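Local coordinates for cytochrome c XoxG (Methylobacterium extorquens, PDB 6ONQ), which binds heme c covalently and probably carries electrons in lanthanide-dependent methanol oxidation, at residues A[52-57]-A[68-73]; A[60-65]-A[79-84]. All blocks are in the same frame, centred on the assembly; numbering follows the deposited sequence.

Contact 1 of 2, residues A[52-57]-A[68-73]; sequences ATAAKE and HPTFHI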
loop_
_atom_site.group_PDB
_atom_site.type_symbol
_atom_site.label_atom_id
_atom_site.label_comp_id
_atom_site.label_asym_id
_atom_site.label_seq_id
_atom_site.Cartn_x
_atom_site.Cartn_y
_atom_site.Cartn_z
ATOM N N ALA A 52 4.824 -5.285 9.932
ATOM C CA ALA A 52 3.986 -4.156 9.546
ATOM C C ALA A 52 3.097 -3.664 10.678
ATOM O O ALA A 52 2.170 -2.888 10.428
ATOM C CB ALA A 52 3.119 -4.519 8.340
ATOM N N THR A 53 3.346 -4.101 11.907
ATOM C CA THR A 53 2.532 -3.657 13.023
ATOM C C THR A 53 2.741 -2.170 13.254
ATOM O O THR A 53 3.866 -1.673 13.226
ATOM C CB THR A 53 2.870 -4.461 14.278
ATOM O OG1 THR A 53 2.189 -5.720 14.212
ATOM C CG2 THR A 53 2.440 -3.722 15.546
ATOM N N ALA A 54 1.640 -1.454 13.448
ATOM C CA ALA A 54 1.729 -0.019 13.658
ATOM C C ALA A 54 2.363 0.269 15.011
ATOM O O ALA A 54 1.947 -0.280 16.035
ATOM C CB ALA A 54 0.345 0.614 13.560
ATOM N N ALA A 55 3.387 1.118 15.010
ATOM C CA ALA A 55 4.057 1.533 16.233
ATOM C C ALA A 55 3.776 2.977 16.606
ATOM O O ALA A 55 3.950 3.344 17.770
ATOM C CB ALA A 55 5.577 1.349 16.100
ATOM N N LYS A 56 3.324 3.786 15.657
ATOM C CA LYS A 56 3.201 5.221 15.829
ATOM C C LYS A 56 2.052 5.694 14.951
ATOM O O LYS A 56 1.732 5.059 13.942
ATOM C CB LYS A 56 4.527 5.906 15.463
ATOM C CG LYS A 56 4.517 7.417 15.429
ATOM C CD LYS A 56 5.666 7.954 16.254
ATOM C CE LYS A 56 5.650 7.334 17.651
ATOM N NZ LYS A 56 6.788 7.778 18.509
ATOM N N GLU A 57 1.408 6.790 15.353
ATOM C CA GLU A 57 0.447 7.445 14.477
ATOM C C GLU A 57 0.644 8.947 14.533
ATOM O O GLU A 57 0.668 9.538 15.616
ATOM C CB GLU A 57 -1.004 7.112 14.827
ATOM C CG GLU A 57 -1.955 7.636 13.753
ATOM C CD GLU A 57 -3.402 7.731 14.194
ATOM O OE1 GLU A 57 -4.035 6.678 14.427
ATOM O OE2 GLU A 57 -3.906 8.870 14.296
ATOM N N HIS A 68 8.723 3.293 8.752
ATOM C CA HIS A 68 8.177 3.231 7.413
ATOM C C HIS A 68 6.651 3.145 7.441
ATOM O O HIS A 68 6.066 2.655 8.411
ATOM C CB HIS A 68 8.759 2.025 6.672
ATOM C CG HIS A 68 10.239 2.108 6.473
ATOM N ND1 HIS A 68 11.100 1.100 6.849
ATOM C CD2 HIS A 68 11.012 3.091 5.950
ATOM C CE1 HIS A 68 12.341 1.458 6.565
ATOM N NE2 HIS A 68 12.314 2.659 6.016
ATOM N N PRO A 69 5.986 3.631 6.393
ATOM C CA PRO A 69 4.520 3.658 6.395
ATOM C C PRO A 69 3.931 2.263 6.503
ATOM O O PRO A 69 4.526 1.278 6.060
ATOM C CB PRO A 69 4.173 4.296 5.045
ATOM C CG PRO A 69 5.385 5.037 4.647
ATOM C CD PRO A 69 6.549 4.265 5.192
ATOM N N THR A 70 2.741 2.190 7.097
ATOM C CA THR A 70 2.046 0.922 7.247
ATOM C C THR A 70 0.548 1.180 7.272
ATOM O O THR A 70 0.093 2.328 7.285
ATOM C CB THR A 70 2.491 0.163 8.509
ATOM O OG1 THR A 70 2.146 -1.211 8.373
ATOM C CG2 THR A 70 1.817 0.698 9.753
ATOM N N PHE A 71 -0.211 0.090 7.272
ATOM C CA PHE A 71 -1.660 0.133 7.234
ATOM C C PHE A 71 -2.252 0.046 8.639
ATOM O O PHE A 71 -1.542 0.017 9.647
ATOM C CB PHE A 71 -2.182 -1.001 6.365
ATOM C CG PHE A 71 -1.609 -2.331 6.721
ATOM C CD1 PHE A 71 -2.103 -3.049 7.791
ATOM C CD2 PHE A 71 -0.566 -2.864 5.991
ATOM C CE1 PHE A 71 -1.576 -4.276 8.113
ATOM C CE2 PHE A 71 -0.038 -4.094 6.311
ATOM C CZ PHE A 71 -0.541 -4.799 7.373
ATOM N N HIS A 72 -3.586 -0.000 8.692
ATOM C CA HIS A 72 -4.306 -0.130 9.958
ATOM C C HIS A 72 -5.733 -0.560 9.623
ATOM O O HIS A 72 -6.564 0.282 9.273
ATOM C CB HIS A 72 -4.290 1.164 10.752
ATOM C CG HIS A 72 -4.961 1.053 12.083
ATOM N ND1 HIS A 72 -5.762 2.048 12.600
ATOM C CD2 HIS A 72 -4.957 0.060 13.002
ATOM C CE1 HIS A 72 -6.218 1.677 13.782
ATOM N NE2 HIS A 72 -5.745 0.473 14.047
ATOM N N ILE A 73 -5.991 -1.863 9.729
ATOM C CA ILE A 73 -7.303 -2.456 9.495
ATOM C C ILE A 73 -8.019 -2.605 10.828
ATOM O O ILE A 73 -7.393 -2.887 11.856
ATOM C CB ILE A 73 -7.180 -3.818 8.787
ATOM C CG1 ILE A 73 -6.062 -3.785 7.749
ATOM C CG2 ILE A 73 -8.479 -4.209 8.135
ATOM C CD1 ILE A 73 -6.273 -2.790 6.667
#
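In the small antiparallel sheet at one side of the molecule, Ala52 and Ala54, on the approach to edge strand 56-58, pack against Thr70 and Phe71 of strand 69-74, two places away in the strand order. Thr70 meets both alanines, and its two branches do different work. The hydroxyl OG1, set anti to the backbone N (chi1 -160°), donates to Ala52 O at 2.7 Å, arriving at a C=O...donor angle of 124° and tilted 22° from the carbonyl plane. The methyl CG2 lies alongside the same carbonyl and reaches Ala54, 4.0 Å from its CA and 4.1 Å from its CB. Beside the hydrogen bond, Ala52 CB meets the far end of the Phe71 ring obliquely, with CE2 and CZ each at 3.8 Å. The same ring has Thr70 OG1 above one face, toward the rim. Helix 156-167 closes over this apolar patch, since Val161 and Ala165 touch Phe71 while Arg164 touches Ala52. Farther along, Ala55 and Lys56 both face Phe63 in a classic beta bulge. The chemistry illustrates how a buried loop carbonyl can be satisfied without strand pairing: the Thr70 backbone bonds to Tyr62 in the adjacent strand, while its hydroxyl serves Ala52 amid alanine methyls and the Phe71 ring.

Contact 2 of 2, residues A[60-65]-A[79-84]; sequences GKYFDK and KVDWFT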
loop_
_atom_site.group_PDB
_atom_site.type_symbol
_atom_site.label_atom_id
_atom_site.label_comp_id
_atom_site.label_asym_id
_atom_site.label_seq_id
_atom_site.Cartn_x
_atom_site.Cartn_y
_atom_site.Cartn_z
ATOM N N GLY A 60 -3.718 10.232 11.278
ATOM C CA GLY A 60 -4.189 9.343 10.234
ATOM C C GLY A 60 -3.119 8.550 9.509
ATOM O O GLY A 60 -3.465 7.626 8.757
ATOM N N LYS A 61 -1.840 8.880 9.696
ATOM C CA LYS A 61 -0.725 8.160 9.096
ATOM C C LYS A 61 -0.131 7.207 10.126
ATOM O O LYS A 61 0.215 7.627 11.236
ATOM C CB LYS A 61 0.358 9.128 8.621
ATOM C CG LYS A 61 0.131 9.757 7.269
ATOM C CD LYS A 61 0.413 11.259 7.333
ATOM C CE LYS A 61 -0.387 12.043 6.301
ATOM N NZ LYS A 61 -1.840 12.095 6.616
ATOM N N TYR A 62 0.007 5.944 9.755
ATOM C CA TYR A 62 0.615 4.957 10.628
ATOM C C TYR A 62 2.022 4.610 10.158
ATOM O O TYR A 62 2.328 4.655 8.964
ATOM C CB TYR A 62 -0.250 3.703 10.696
ATOM C CG TYR A 62 -1.646 3.994 11.167
ATOM C CD1 TYR A 62 -2.621 4.420 10.276
ATOM C CD2 TYR A 62 -1.988 3.869 12.504
ATOM C CE1 TYR A 62 -3.905 4.698 10.698
ATOM C CE2 TYR A 62 -3.270 4.148 12.937
ATOM C CZ TYR A 62 -4.225 4.567 12.026
ATOM O OH TYR A 62 -5.509 4.848 12.430
ATOM N N PHE A 63 2.880 4.272 11.121
ATOM C CA PHE A 63 4.264 3.894 10.865
ATOM C C PHE A 63 4.614 2.638 11.652
ATOM O O PHE A 63 4.002 2.340 12.683
ATOM C CB PHE A 63 5.222 5.028 11.233
ATOM C CG PHE A 63 4.951 6.307 10.499
ATOM C CD1 PHE A 63 4.084 7.247 11.022
ATOM C CD2 PHE A 63 5.564 6.566 9.283
ATOM C CE1 PHE A 63 3.833 8.428 10.349
ATOM C CE2 PHE A 63 5.320 7.747 8.602
ATOM C CZ PHE A 63 4.451 8.680 9.137
ATOM N N ASP A 64 5.601 1.893 11.156
ATOM C CA ASP A 64 6.080 0.706 11.853
ATOM C C ASP A 64 7.290 1.066 12.717
ATOM O O ASP A 64 7.748 2.213 12.733
ATOM C CB ASP A 64 6.395 -0.418 10.857
ATOM C CG ASP A 64 7.500 -0.051 9.854
ATOM O OD1 ASP A 64 8.276 0.902 10.094
ATOM O OD2 ASP A 64 7.599 -0.736 8.807
ATOM N N LYS A 65 7.833 0.078 13.440
ATOM C CA LYS A 65 8.974 0.373 14.307
ATOM C C LYS A 65 10.193 0.861 13.529
ATOM O O LYS A 65 11.031 1.558 14.109
ATOM C CB LYS A 65 9.353 -0.840 15.166
ATOM C CG LYS A 65 9.919 -2.031 14.407
ATOM C CD LYS A 65 10.026 -3.256 15.312
ATOM C CE LYS A 65 9.832 -4.556 14.538
ATOM N NZ LYS A 65 10.541 -4.554 13.224
ATOM N N LYS A 79 -12.932 -2.175 7.961
ATOM C CA LYS A 79 -12.513 -0.782 7.937
ATOM C C LYS A 79 -11.002 -0.694 7.715
ATOM O O LYS A 79 -10.243 -1.517 8.231
ATOM C CB LYS A 79 -12.912 -0.107 9.252
ATOM C CG LYS A 79 -12.924 1.402 9.196
ATOM C CD LYS A 79 -13.048 2.020 10.581
ATOM C CE LYS A 79 -12.771 3.523 10.512
ATOM N NZ LYS A 79 -13.532 4.371 11.469
ATOM N N VAL A 80 -10.564 0.299 6.932
ATOM C CA VAL A 80 -9.150 0.477 6.615
ATOM C C VAL A 80 -8.757 1.932 6.817
ATOM O O VAL A 80 -9.588 2.837 6.727
ATOM C CB VAL A 80 -8.800 0.048 5.174
ATOM C CG1 VAL A 80 -9.285 -1.371 4.885
ATOM C CG2 VAL A 80 -9.357 1.040 4.183
ATOM N N ASP A 81 -7.471 2.151 7.092
ATOM C CA ASP A 81 -6.939 3.500 7.217
ATOM C C ASP A 81 -7.013 4.217 5.873
ATOM O O ASP A 81 -7.234 3.608 4.822
ATOM C CB ASP A 81 -5.491 3.473 7.727
ATOM C CG ASP A 81 -4.460 3.148 6.623
ATOM O OD1 ASP A 81 -4.401 1.983 6.152
ATOM O OD2 ASP A 81 -3.684 4.057 6.241
ATOM N N TRP A 82 -6.794 5.532 5.913
ATOM C CA TRP A 82 -6.969 6.339 4.712
ATOM C C TRP A 82 -6.052 5.872 3.589
ATOM O O TRP A 82 -6.490 5.688 2.448
ATOM C CB TRP A 82 -6.720 7.812 5.018
ATOM C CG TRP A 82 -6.639 8.605 3.768
ATOM C CD1 TRP A 82 -5.522 9.164 3.221
ATOM C CD2 TRP A 82 -7.716 8.902 2.877
ATOM N NE1 TRP A 82 -5.837 9.802 2.046
ATOM C CE2 TRP A 82 -7.180 9.654 1.811
ATOM C CE3 TRP A 82 -9.082 8.605 2.875
ATOM C CZ2 TRP A 82 -7.964 10.111 0.754
ATOM C CZ3 TRP A 82 -9.859 9.063 1.828
ATOM C CH2 TRP A 82 -9.298 9.810 0.784
ATOM N N PHE A 83 -4.776 5.655 3.896
ATOM C CA PHE A 83 -3.811 5.405 2.832
ATOM C C PHE A 83 -4.003 4.038 2.192
ATOM O O PHE A 83 -3.680 3.865 1.014
ATOM C CB PHE A 83 -2.394 5.572 3.358
ATOM C CG PHE A 83 -2.043 6.995 3.621
ATOM C CD1 PHE A 83 -2.549 7.650 4.731
ATOM C CD2 PHE A 83 -1.255 7.701 2.735
ATOM C CE1 PHE A 83 -2.247 8.975 4.963
ATOM C CE2 PHE A 83 -0.947 9.033 2.961
ATOM C CZ PHE A 83 -1.442 9.666 4.072
ATOM N N THR A 84 -4.543 3.062 2.918
ATOM C CA THR A 84 -4.909 1.824 2.243
ATOM C C THR A 84 -6.034 2.075 1.247
ATOM O O THR A 84 -5.967 1.634 0.094
ATOM C CB THR A 84 -5.304 0.745 3.250
ATOM O OG1 THR A 84 -4.206 0.478 4.132
ATOM C CG2 THR A 84 -5.668 -0.535 2.522
#
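Lys61 lays its side chain against Phe83, and Tyr62 passes Asp81, where strand 61-63 meets the start of helix 82-94. The apolar part of the contact belongs to the lysine methylenes. Lys61 CG lies 3.4 Å from Phe83 CE1. Its chain, bent at chi2 (134°), which places CD, crosses the phenylalanine obliquely; farther out, CE is 3.4 Å from Phe83 CZ. The ammonium nitrogen NZ ends at the ring edge, in its plane, rather than over a face, so the arrangement is not a cation-pi stack; NZ has a weak hydrogen bond to Asp59 O. Gly60 O also approaches the Phe83 rim near the ring plane, 4.1 Å from CD1, while Trp82 CD1 lies above one face.

The second set of contacts joins an aromatic ring to an acidic side chain through carbon. Tyr62 CE1 comes within 3.6 Å of Asp81 CB, obliquely to the ring, as the two side chains slide past each other in opposite directions with ring and carboxylate planes 88° apart. The tyrosine hydroxyl is hydrogen-bonded to Glu180 OE1.

No hydrogen bond joins the two segments. Within 79-84, Asp81 OD2 accepts weakly from Phe83 N at 3.0 Å, and OD1 accepts weakly from Thr84 N and from His72 N. The Thr84 hydroxyl also lies by OD1, on its syn side and 22° out of the carboxylate plane, at a distance too short to be taken exactly. The carboxylate is thereby turned to the helix end, whose dipole would be expected to favour its negative charge. This is an aspartate N-cap, and the helix it starts runs to the covalent heme attachment at Cys95, as the N-terminal helix does in class I cytochromes c.

Overall arrangement
Contacts 1 and 2 share one antiparallel sheet, and their centres are about 5 Å apart. Strand 61-63, part of contact 2, runs between the strands reached by contact 1, and the segments of the two alternate along the chain. Contact 1 is wholly buried and is held by a hydrogen bond from a threonine hydroxyl to a backbone carbonyl, beside alanine methyls and one phenylalanine ring; contact 2 is only partly buried, has no hydrogen bond between its segments, and relies on lysine methylenes and aromatic rings. Probable hydrogen bonds join them, from Ala55 N to Phe63 O and between His72 ND1 and Tyr62 OH. Helix 156-167 borders both, whereas contact 2 alone includes the start of helix 82-94.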